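Local coordinates for adenylosuccinate lyase (Francisella tularensis subsp. tularensis SCHU S4, PDB 4EEI) that cleaves adenylosuccinate into AMP and fumarate in purine nucleotide biosynthesis and probably carries out the matching fumarate-releasing step on the succinocarboxamide intermediate of the IMP pathway, at the interface of chains A and B and the interface of chains A and C. Numbering follows the deposited sequence. Chains: chain A/B/C, Adenylosuccinate lyase.

Contact 1: the interface of chains A and B. Residues chain A 227-228, 231, 285, 288; chain B 292-293.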
loop_
_atom_site.group_PDB
_atom_site.type_symbol
_atom_site.label_atom_id
_atom_site.label_comp_id
_atom_site.label_asym_id
_atom_site.label_seq_id
_atom_site.Cartn_x
_atom_site.Cartn_y
_atom_site.Cartn_z
ATOM N N GLY A 227 7.204 7.997 -7.001
ATOM C CA GLY A 227 5.937 8.030 -6.284
ATOM C C GLY A 227 5.488 9.453 -5.988
ATOM O O GLY A 227 4.306 9.789 -6.114
ATOM N N LEU A 228 6.428 10.302 -5.585
ATOM C CA LEU A 228 6.113 11.701 -5.313
ATOM C C LEU A 228 5.735 12.398 -6.617
ATOM O O LEU A 228 4.824 13.221 -6.655
ATOM C CB LEU A 228 7.308 12.388 -4.658
ATOM C CG LEU A 228 7.684 11.892 -3.264
ATOM C CD1 LEU A 228 9.125 12.281 -2.910
ATOM C CD2 LEU A 228 6.721 12.478 -2.238
ATOM N N SER A 231 2.183 11.761 -7.386
ATOM C CA SER A 231 1.267 12.623 -6.649
ATOM C C SER A 231 1.177 13.996 -7.304
ATOM O O SER A 231 0.118 14.629 -7.292
ATOM C CB SER A 231 1.696 12.758 -5.189
ATOM O OG SER A 231 1.237 11.645 -4.454
ATOM N N ARG A 285 2.281 4.915 -8.091
ATOM C CA ARG A 285 2.210 4.866 -6.637
ATOM C C ARG A 285 2.244 3.434 -6.091
ATOM O O ARG A 285 2.876 3.180 -5.076
ATOM C CB ARG A 285 0.979 5.640 -6.133
ATOM C CG ARG A 285 0.741 5.562 -4.642
ATOM C CD ARG A 285 -0.204 6.694 -4.179
ATOM N NE ARG A 285 -1.504 6.678 -4.857
ATOM C CZ ARG A 285 -1.873 7.549 -5.798
ATOM N NH1 ARG A 285 -1.038 8.502 -6.189
ATOM N NH2 ARG A 285 -3.075 7.466 -6.363
ATOM N N VAL A 288 5.781 1.663 -5.163
ATOM C CA VAL A 288 6.593 2.110 -4.037
ATOM C C VAL A 288 6.736 0.989 -2.993
ATOM O O VAL A 288 7.845 0.693 -2.543
ATOM C CB VAL A 288 6.027 3.424 -3.441
ATOM C CG1 VAL A 288 6.712 3.783 -2.129
ATOM C CG2 VAL A 288 6.188 4.577 -4.442
ATOM N N LEU B 292 1.352 10.216 0.519
ATOM C CA LEU B 292 1.260 10.402 -0.920
ATOM C C LEU B 292 -0.158 10.807 -1.307
ATOM O O LEU B 292 -0.343 11.726 -2.115
ATOM C CB LEU B 292 1.678 9.132 -1.672
ATOM C CG LEU B 292 3.173 8.800 -1.672
ATOM C CD1 LEU B 292 3.432 7.462 -2.370
ATOM C CD2 LEU B 292 3.986 9.918 -2.333
ATOM N N GLU B 293 -1.158 10.137 -0.732
ATOM C CA GLU B 293 -2.559 10.485 -1.026
ATOM C C GLU B 293 -2.974 11.863 -0.491
ATOM O O GLU B 293 -3.804 12.541 -1.103
ATOM C CB GLU B 293 -3.515 9.419 -0.479
ATOM C CG GLU B 293 -3.412 8.073 -1.168
ATOM C CD GLU B 293 -4.403 7.068 -0.605
ATOM O OE1 GLU B 293 -5.430 6.809 -1.264
ATOM O OE2 GLU B 293 -4.158 6.546 0.501
#

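Contact 2: the interface of chains A and B. Residues chain A 160, 163-164, 228, 231; chain B 215, 217, 220, 295.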
loop_
_atom_site.group_PDB
_atom_site.type_symbol
_atom_site.label_atom_id
_atom_site.label_comp_id
_atom_site.label_asym_id
_atom_site.label_seq_id
_atom_site.Cartn_x
_atom_site.Cartn_y
_atom_site.Cartn_z
ATOM N N GLU A 160 6.356 22.408 -7.993
ATOM C CA GLU A 160 6.340 21.079 -7.387
ATOM C C GLU A 160 7.105 20.103 -8.273
ATOM O O GLU A 160 7.911 19.302 -7.796
ATOM C CB GLU A 160 4.902 20.582 -7.167
ATOM C CG GLU A 160 4.855 19.159 -6.598
ATOM C CD GLU A 160 3.446 18.608 -6.383
ATOM O OE1 GLU A 160 2.453 19.257 -6.801
ATOM O OE2 GLU A 160 3.343 17.508 -5.778
ATOM N N ARG A 163 10.706 20.724 -7.794
ATOM C CA ARG A 163 11.223 20.046 -6.611
ATOM C C ARG A 163 11.585 18.612 -6.955
ATOM O O ARG A 163 12.631 18.118 -6.535
ATOM C CB ARG A 163 10.206 20.090 -5.458
ATOM C CG ARG A 163 10.014 21.494 -4.865
ATOM C CD ARG A 163 9.235 21.473 -3.538
ATOM N NE ARG A 163 7.795 21.248 -3.698
ATOM C CZ ARG A 163 6.919 22.221 -3.938
ATOM N NH1 ARG A 163 7.344 23.469 -4.083
ATOM N NH2 ARG A 163 5.624 21.947 -4.058
ATOM N N ARG A 164 10.728 17.943 -7.725
ATOM C CA ARG A 164 10.987 16.563 -8.118
ATOM C C ARG A 164 12.169 16.491 -9.076
ATOM O O ARG A 164 12.969 15.550 -9.025
ATOM C CB ARG A 164 9.739 15.935 -8.762
ATOM C CG ARG A 164 8.488 15.891 -7.839
ATOM C CD ARG A 164 8.623 14.887 -6.677
ATOM N NE ARG A 164 9.504 15.388 -5.623
ATOM C CZ ARG A 164 9.129 16.243 -4.680
ATOM N NH1 ARG A 164 7.874 16.690 -4.639
ATOM N NH2 ARG A 164 10.003 16.653 -3.770
ATOM N N LEU A 228 6.428 10.302 -5.585
ATOM C CA LEU A 228 6.113 11.701 -5.313
ATOM C C LEU A 228 5.735 12.398 -6.617
ATOM O O LEU A 228 4.824 13.221 -6.655
ATOM C CB LEU A 228 7.308 12.388 -4.658
ATOM C CG LEU A 228 7.684 11.892 -3.264
ATOM C CD1 LEU A 228 9.125 12.281 -2.910
ATOM C CD2 LEU A 228 6.721 12.478 -2.238
ATOM N N SER A 231 2.183 11.761 -7.386
ATOM C CA SER A 231 1.267 12.623 -6.649
ATOM C C SER A 231 1.177 13.996 -7.304
ATOM O O SER A 231 0.118 14.629 -7.292
ATOM C CB SER A 231 1.696 12.758 -5.189
ATOM O OG SER A 231 1.237 11.645 -4.454
ATOM N N PRO B 215 1.910 22.983 0.302
ATOM C CA PRO B 215 1.711 21.743 -0.464
ATOM C C PRO B 215 2.219 20.511 0.290
ATOM O O PRO B 215 3.294 20.560 0.901
ATOM C CB PRO B 215 2.559 21.961 -1.727
ATOM C CG PRO B 215 3.520 23.065 -1.374
ATOM C CD PRO B 215 2.746 23.950 -0.437
ATOM N N ASP B 217 3.527 17.691 -0.521
ATOM C CA ASP B 217 4.610 16.841 -1.018
ATOM C C ASP B 217 5.874 16.978 -0.163
ATOM O O ASP B 217 6.754 16.108 -0.201
ATOM C CB ASP B 217 4.930 17.092 -2.508
ATOM C CG ASP B 217 5.414 18.516 -2.777
ATOM O OD1 ASP B 217 6.638 18.728 -2.964
ATOM O OD2 ASP B 217 4.564 19.433 -2.814
ATOM N N ALA B 220 5.260 14.456 2.429
ATOM C CA ALA B 220 5.340 13.155 1.767
ATOM C C ALA B 220 6.784 12.750 1.498
ATOM O O ALA B 220 7.147 11.581 1.636
ATOM C CB ALA B 220 4.521 13.150 0.474
ATOM N N CYS B 295 -1.398 14.454 -0.638
ATOM C CA CYS B 295 -0.930 15.487 -1.572
ATOM C C CYS B 295 -2.038 15.951 -2.514
ATOM O O CYS B 295 -2.047 17.099 -2.974
ATOM C CB CYS B 295 0.211 14.938 -2.435
ATOM S SG CYS B 295 1.778 14.675 -1.553
HETATM O O HOH W 1 8.999 18.196 -1.553
#

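Contact 3: the interface of chains A and C. Residues chain A 293-294, 304-305, 307-308; chain C 278-279, 282.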
loop_
_atom_site.group_PDB
_atom_site.type_symbol
_atom_site.label_atom_id
_atom_site.label_comp_id
_atom_site.label_asym_id
_atom_site.label_seq_id
_atom_site.Cartn_x
_atom_site.Cartn_y
_atom_site.Cartn_z
ATOM N N GLU A 293 9.662 -3.357 -0.109
ATOM C CA GLU A 293 9.732 -4.766 0.317
ATOM C C GLU A 293 10.914 -5.533 -0.294
ATOM O O GLU A 293 11.466 -6.433 0.346
ATOM C CB GLU A 293 8.428 -5.503 -0.007
ATOM C CG GLU A 293 7.228 -5.031 0.791
ATOM C CD GLU A 293 5.973 -5.817 0.450
ATOM O OE1 GLU A 293 5.579 -6.690 1.249
ATOM O OE2 GLU A 293 5.387 -5.566 -0.623
ATOM N N ASN A 294 11.296 -5.187 -1.524
ATOM C CA ASN A 294 12.432 -5.833 -2.187
ATOM C C ASN A 294 13.768 -5.549 -1.492
ATOM O O ASN A 294 14.776 -6.189 -1.784
ATOM C CB ASN A 294 12.531 -5.408 -3.658
ATOM C CG ASN A 294 11.553 -6.136 -4.566
ATOM O OD1 ASN A 294 10.934 -7.131 -4.180
ATOM N ND2 ASN A 294 11.443 -5.658 -5.805
ATOM N N SER A 304 14.284 -13.020 -4.572
ATOM C CA SER A 304 12.856 -12.730 -4.629
ATOM C C SER A 304 12.574 -11.407 -5.335
ATOM O O SER A 304 11.545 -11.250 -5.989
ATOM C CB SER A 304 12.256 -12.713 -3.222
ATOM O OG SER A 304 12.793 -11.656 -2.450
ATOM N N HIS A 305 13.496 -10.460 -5.199
ATOM C CA HIS A 305 13.340 -9.137 -5.805
ATOM C C HIS A 305 13.360 -9.233 -7.325
ATOM O O HIS A 305 12.849 -8.344 -8.023
ATOM C CB HIS A 305 14.513 -8.253 -5.381
ATOM C CG HIS A 305 15.841 -8.815 -5.789
ATOM N ND1 HIS A 305 16.492 -8.410 -6.938
ATOM C CD2 HIS A 305 16.609 -9.783 -5.241
ATOM C CE1 HIS A 305 17.617 -9.095 -7.067
ATOM N NE2 HIS A 305 17.712 -9.940 -6.056
ATOM N N SER A 307 12.072 -11.399 -9.778
ATOM C CA SER A 307 10.854 -11.538 -10.568
ATOM C C SER A 307 10.001 -10.273 -10.479
ATOM O O SER A 307 9.397 -9.857 -11.468
ATOM C CB SER A 307 10.052 -12.750 -10.109
ATOM O OG SER A 307 9.719 -12.619 -8.747
ATOM N N ALA A 308 9.954 -9.656 -9.298
ATOM C CA ALA A 308 9.168 -8.452 -9.125
ATOM C C ALA A 308 9.760 -7.331 -9.966
ATOM O O ALA A 308 9.035 -6.625 -10.658
ATOM C CB ALA A 308 9.103 -8.048 -7.665
ATOM N N THR C 278 7.903 -15.596 -3.860
ATOM C CA THR C 278 7.816 -14.505 -2.901
ATOM C C THR C 278 7.700 -13.189 -3.679
ATOM O O THR C 278 6.928 -12.284 -3.311
ATOM C CB THR C 278 9.054 -14.512 -1.983
ATOM O OG1 THR C 278 9.095 -15.757 -1.256
ATOM C CG2 THR C 278 8.991 -13.348 -0.989
ATOM N N GLY C 279 8.458 -13.088 -4.765
ATOM C CA GLY C 279 8.380 -11.930 -5.647
ATOM C C GLY C 279 6.995 -11.804 -6.244
ATOM O O GLY C 279 6.429 -10.704 -6.333
ATOM N N ARG C 282 4.560 -10.324 -3.760
ATOM C CA ARG C 282 4.691 -8.873 -3.599
ATOM C C ARG C 282 3.937 -8.125 -4.694
ATOM O O ARG C 282 3.340 -7.076 -4.445
ATOM C CB ARG C 282 6.165 -8.450 -3.584
ATOM C CG ARG C 282 6.933 -8.932 -2.369
ATOM C CD ARG C 282 8.392 -8.506 -2.373
ATOM N NE ARG C 282 9.083 -9.213 -1.297
ATOM C CZ ARG C 282 10.344 -9.621 -1.333
ATOM N NH1 ARG C 282 11.113 -9.366 -2.393
ATOM N NH2 ARG C 282 10.837 -10.283 -0.294
HETATM O O HOH W 2 3.952 -5.262 -2.526
#

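Contact 4: the interface of chains A and B. Residues chain A 187-191; chain B 417, 420-421.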
loop_
_atom_site.group_PDB
_atom_site.type_symbol
_atom_site.label_atom_id
_atom_site.label_comp_id
_atom_site.label_asym_id
_atom_site.label_seq_id
_atom_site.Cartn_x
_atom_site.Cartn_y
_atom_site.Cartn_z
ATOM N N TYR A 187 35.562 -10.622 -2.352
ATOM C CA TYR A 187 36.772 -10.475 -3.172
ATOM C C TYR A 187 37.742 -11.654 -3.076
ATOM O O TYR A 187 38.925 -11.468 -2.799
ATOM C CB TYR A 187 37.506 -9.176 -2.812
ATOM C CG TYR A 187 36.640 -7.954 -2.979
ATOM C CD1 TYR A 187 35.840 -7.501 -1.939
ATOM C CD2 TYR A 187 36.603 -7.270 -4.188
ATOM C CE1 TYR A 187 35.035 -6.383 -2.092
ATOM C CE2 TYR A 187 35.800 -6.157 -4.354
ATOM C CZ TYR A 187 35.022 -5.717 -3.304
ATOM O OH TYR A 187 34.224 -4.608 -3.475
ATOM N N CYS A 188 37.242 -12.863 -3.309
ATOM C CA CYS A 188 38.091 -14.040 -3.263
ATOM C C CYS A 188 39.071 -13.991 -4.427
ATOM O O CYS A 188 40.280 -14.181 -4.258
ATOM C CB CYS A 188 37.247 -15.315 -3.339
ATOM S SG CYS A 188 38.247 -16.842 -3.464
ATOM N N ILE A 189 38.541 -13.718 -5.614
ATOM C CA ILE A 189 39.355 -13.736 -6.823
ATOM C C ILE A 189 39.688 -12.312 -7.268
ATOM O O ILE A 189 40.843 -11.986 -7.537
ATOM C CB ILE A 189 38.627 -14.468 -7.953
ATOM C CG1 ILE A 189 38.184 -15.859 -7.495
ATOM C CG2 ILE A 189 39.502 -14.537 -9.191
ATOM C CD1 ILE A 189 39.310 -16.702 -6.936
ATOM N N LEU A 190 38.658 -11.475 -7.349
ATOM C CA LEU A 190 38.826 -10.080 -7.741
ATOM C C LEU A 190 39.449 -9.246 -6.626
ATOM O O LEU A 190 39.407 -9.622 -5.454
ATOM C CB LEU A 190 37.479 -9.472 -8.116
ATOM C CG LEU A 190 36.718 -10.176 -9.230
ATOM C CD1 LEU A 190 35.329 -9.567 -9.398
ATOM C CD2 LEU A 190 37.503 -10.095 -10.525
ATOM N N THR A 191 40.033 -8.114 -7.005
ATOM C CA THR A 191 40.540 -7.155 -6.039
ATOM C C THR A 191 39.711 -5.878 -6.144
ATOM O O THR A 191 38.986 -5.677 -7.119
ATOM C CB THR A 191 42.010 -6.822 -6.305
ATOM O OG1 THR A 191 42.115 -6.086 -7.532
ATOM C CG2 THR A 191 42.845 -8.095 -6.396
ATOM N N THR B 417 42.639 -15.386 2.563
ATOM C CA THR B 417 42.015 -15.383 1.243
ATOM C C THR B 417 40.688 -14.624 1.203
ATOM O O THR B 417 40.455 -13.790 0.315
ATOM C CB THR B 417 41.760 -16.819 0.757
ATOM O OG1 THR B 417 42.986 -17.564 0.792
ATOM C CG2 THR B 417 41.200 -16.812 -0.655
ATOM N N LYS B 420 40.693 -10.678 2.418
ATOM C CA LYS B 420 41.790 -9.966 1.766
ATOM C C LYS B 420 41.544 -8.459 1.633
ATOM O O LYS B 420 42.445 -7.655 1.869
ATOM C CB LYS B 420 42.022 -10.578 0.378
ATOM C CG LYS B 420 43.164 -9.967 -0.419
ATOM C CD LYS B 420 43.143 -10.458 -1.875
ATOM C CE LYS B 420 41.855 -10.036 -2.600
ATOM N NZ LYS B 420 41.664 -10.715 -3.918
ATOM N N GLU B 421 40.327 -8.080 1.262
ATOM C CA GLU B 421 40.033 -6.681 0.967
ATOM C C GLU B 421 39.244 -5.975 2.062
ATOM O O GLU B 421 38.748 -4.867 1.848
ATOM C CB GLU B 421 39.272 -6.560 -0.362
ATOM C CG GLU B 421 40.075 -6.989 -1.596
ATOM C CD GLU B 421 41.107 -5.953 -2.026
ATOM O OE1 GLU B 421 41.276 -4.932 -1.326
ATOM O OE2 GLU B 421 41.749 -6.160 -3.075
HETATM O O HOH W 3 41.675 -13.459 -2.084
#

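Contact 1: the interface of chains A and B
B:Leu292 and B:Glu293, the last two residues of helix 272-293, keep helical backbone angles and bring the end of that helix against helices 217-244 and 272-293 of chain A. In the fumarase/aspartase superfamily, to which this lyase belongs, such long helices pack into the core of a tetramer. The branched end of B:Leu292 enters between the two A helices and suits a mainly apolar groove. Its methyl CD2 lies 3.7 Å from CD2 of A:Leu228, the two side chains crossing at about a right angle. CD2 also rests 3.8 Å from the backbone O of A:Gly227, where the lack of a side chain lets the methyl approach the helix backbone. On the other flank A:Arg285 runs antiparallel to the leucine, and its CD lies 4.0 Å from CB of B:Leu292. Its CG is anti to the backbone N (chi1 175°), and the chain bends at chi3; NE is the guanidinium atom nearest B:Glu293, 5.3 Å from OE1, so any attraction of opposite charges acts at a distance. A:Ser231 has a hydroxyl small enough to fit beside the helix end, and its OG donates a 2.8 Å hydrogen bond to O of B:Leu292. The hydroxyl lies above the carbonyl plane, 41° out of it.

Contact 2: the interface of chains A and B
B:Asp217 meets A:Glu160, A:Arg163 and A:Arg164 of helix 151-173 in a buttress between helices of the fumarase/aspartase-type tetramer core. The aspartate begins helix 217-244, and chi1 of 62° sets its carboxylate between the backbone N and the carbonyl carbon. Starting at CB, the methylene lies 3.7 Å from OE2 of A:Glu160. CG then passes the extended glutamate chain, whose carboxylate comes near the aspartate's, OE2 of A:Glu160 lying 3.7 Å from OD2. At the tip, OD1 accepts from NE of A:Arg163 at 2.9 Å through its syn lone pair, while OD2 takes NH2 of the same arginine at 3.0 Å, also on the syn side. This side-on salt bridge is nearly flat, with planes 14° apart; two parallel donors match two oxygens and fix the carboxylate's rotation. A:Arg164 comes differently: its NH1 reaches OD1 at 2.9 Å from above the carboxylate plane, with the two flat groups 64° apart. Water 1 adds a link between NH2 of A:Arg164 and OD1. The two arginines would probably offset the crowded negative charge. Beyond the ion cluster, small residues permit close apolar packing: CB of B:Ala220 lies 3.6 Å from CD2 of A:Leu228, and CB of B:Cys295 lies 3.8 Å from CB of A:Ser231.

Contact 3: the interface of chains A and C
The start of helix 304-333 in chain A, whose first turns also line the AMP pocket, packs against helix 272-293 of chain C, and A:Ser304 there meets C:Gly279 and C:Arg282. Glycine suits the crossing because it has no side chain to hold the helices apart: its CA comes within 3.3 Å of the backbone O of A:Ser304, and OG of A:Ser307 lies 3.4 Å from the same CA. Next to it, CB of C:Thr278 touches CB of A:Ser304 at 3.9 Å. C:Arg282 is long enough to span the contact. Its chain is extended from CG to NE and carries the guanidinium to the stretch where A:Asn294 follows helix 272-293. NH1 donates to OD1 of A:Asn294 at 2.9 Å and to OG of A:Ser304 at 2.8 Å. Neither bond is straight, and both acceptors are tilted from the guanidinium plane, the serine by 32°. The serine's chi1 of 65° turns OG toward the arginine, where NH2 adds a weak bond. A neutral amide and a hydroxyl thus receive the cation's N-H groups. A:Glu293, poorly ordered, runs past in the opposite direction, and its backbone O sits over the centre of one guanidinium face, 3.8 Å from CZ of C:Arg282.

Contact 4: the interface of chains A and B
B:Lys420 reaches into a turn of chain A, residues 187-191, in the A-B interface of this fumarase/aspartase-superfamily lyase, and its terminal amine NZ is the tightly held part. NZ donates to O of A:Leu190 at 2.9 Å and to O of A:Tyr187 at 3.1 Å. The first bond comes from above the carbonyl plane, 51° out of it, whereas the second is tilted less. Lysine suits this place because a long flexible chain can bring its amine to carbonyls that a curling backbone turns toward one point; A:Tyr187 itself has left-handed helical backbone angles. The lysine leaves its backbone with CG anti to N (chi1 -178°), and a bend at chi3 directs NZ into the turn. Close beside it, CB of A:Tyr187 packs 3.6 Å from CG of B:Glu421, whose aliphatic part crosses the tyrosine at about a right angle. The bend of the glutamate at chi2 brings OE2 to 3.3 Å from CB of A:Thr191. Toward B:Thr417 the fit is looser and water-mediated: its methyl CG2 lies 4.1 Å from SG of A:Cys188. Water 3 lies 2.7 Å from O of A:Cys188 and 2.7 Å from O of B:Thr417, with a weak contact to NZ. The site ties the turn before helix 192-202 to the short link between helices 411-418 and 422-429 of the neighbouring subunit, and so probably steadies the assembly.

Contacts 1 and 2 adjoin within the A-B interface: their C-alpha centres lie about 8 Å apart, and both use A:Leu228 and A:Ser231 of helix 217-244. Contact 3 joins chain A to chain C about 20 Å from contact 1, and helix 272-293 serves in both, so one helix packs against two neighbours. Contact 4 returns to the A-B pair, but about 42 Å from contact 1 and 30 Å from contact 3. The two-fold symmetry repeats each patch with chains exchanged. A deposited assembly of four chains fits the tetramer of this superfamily, whose active sites draw on several subunits.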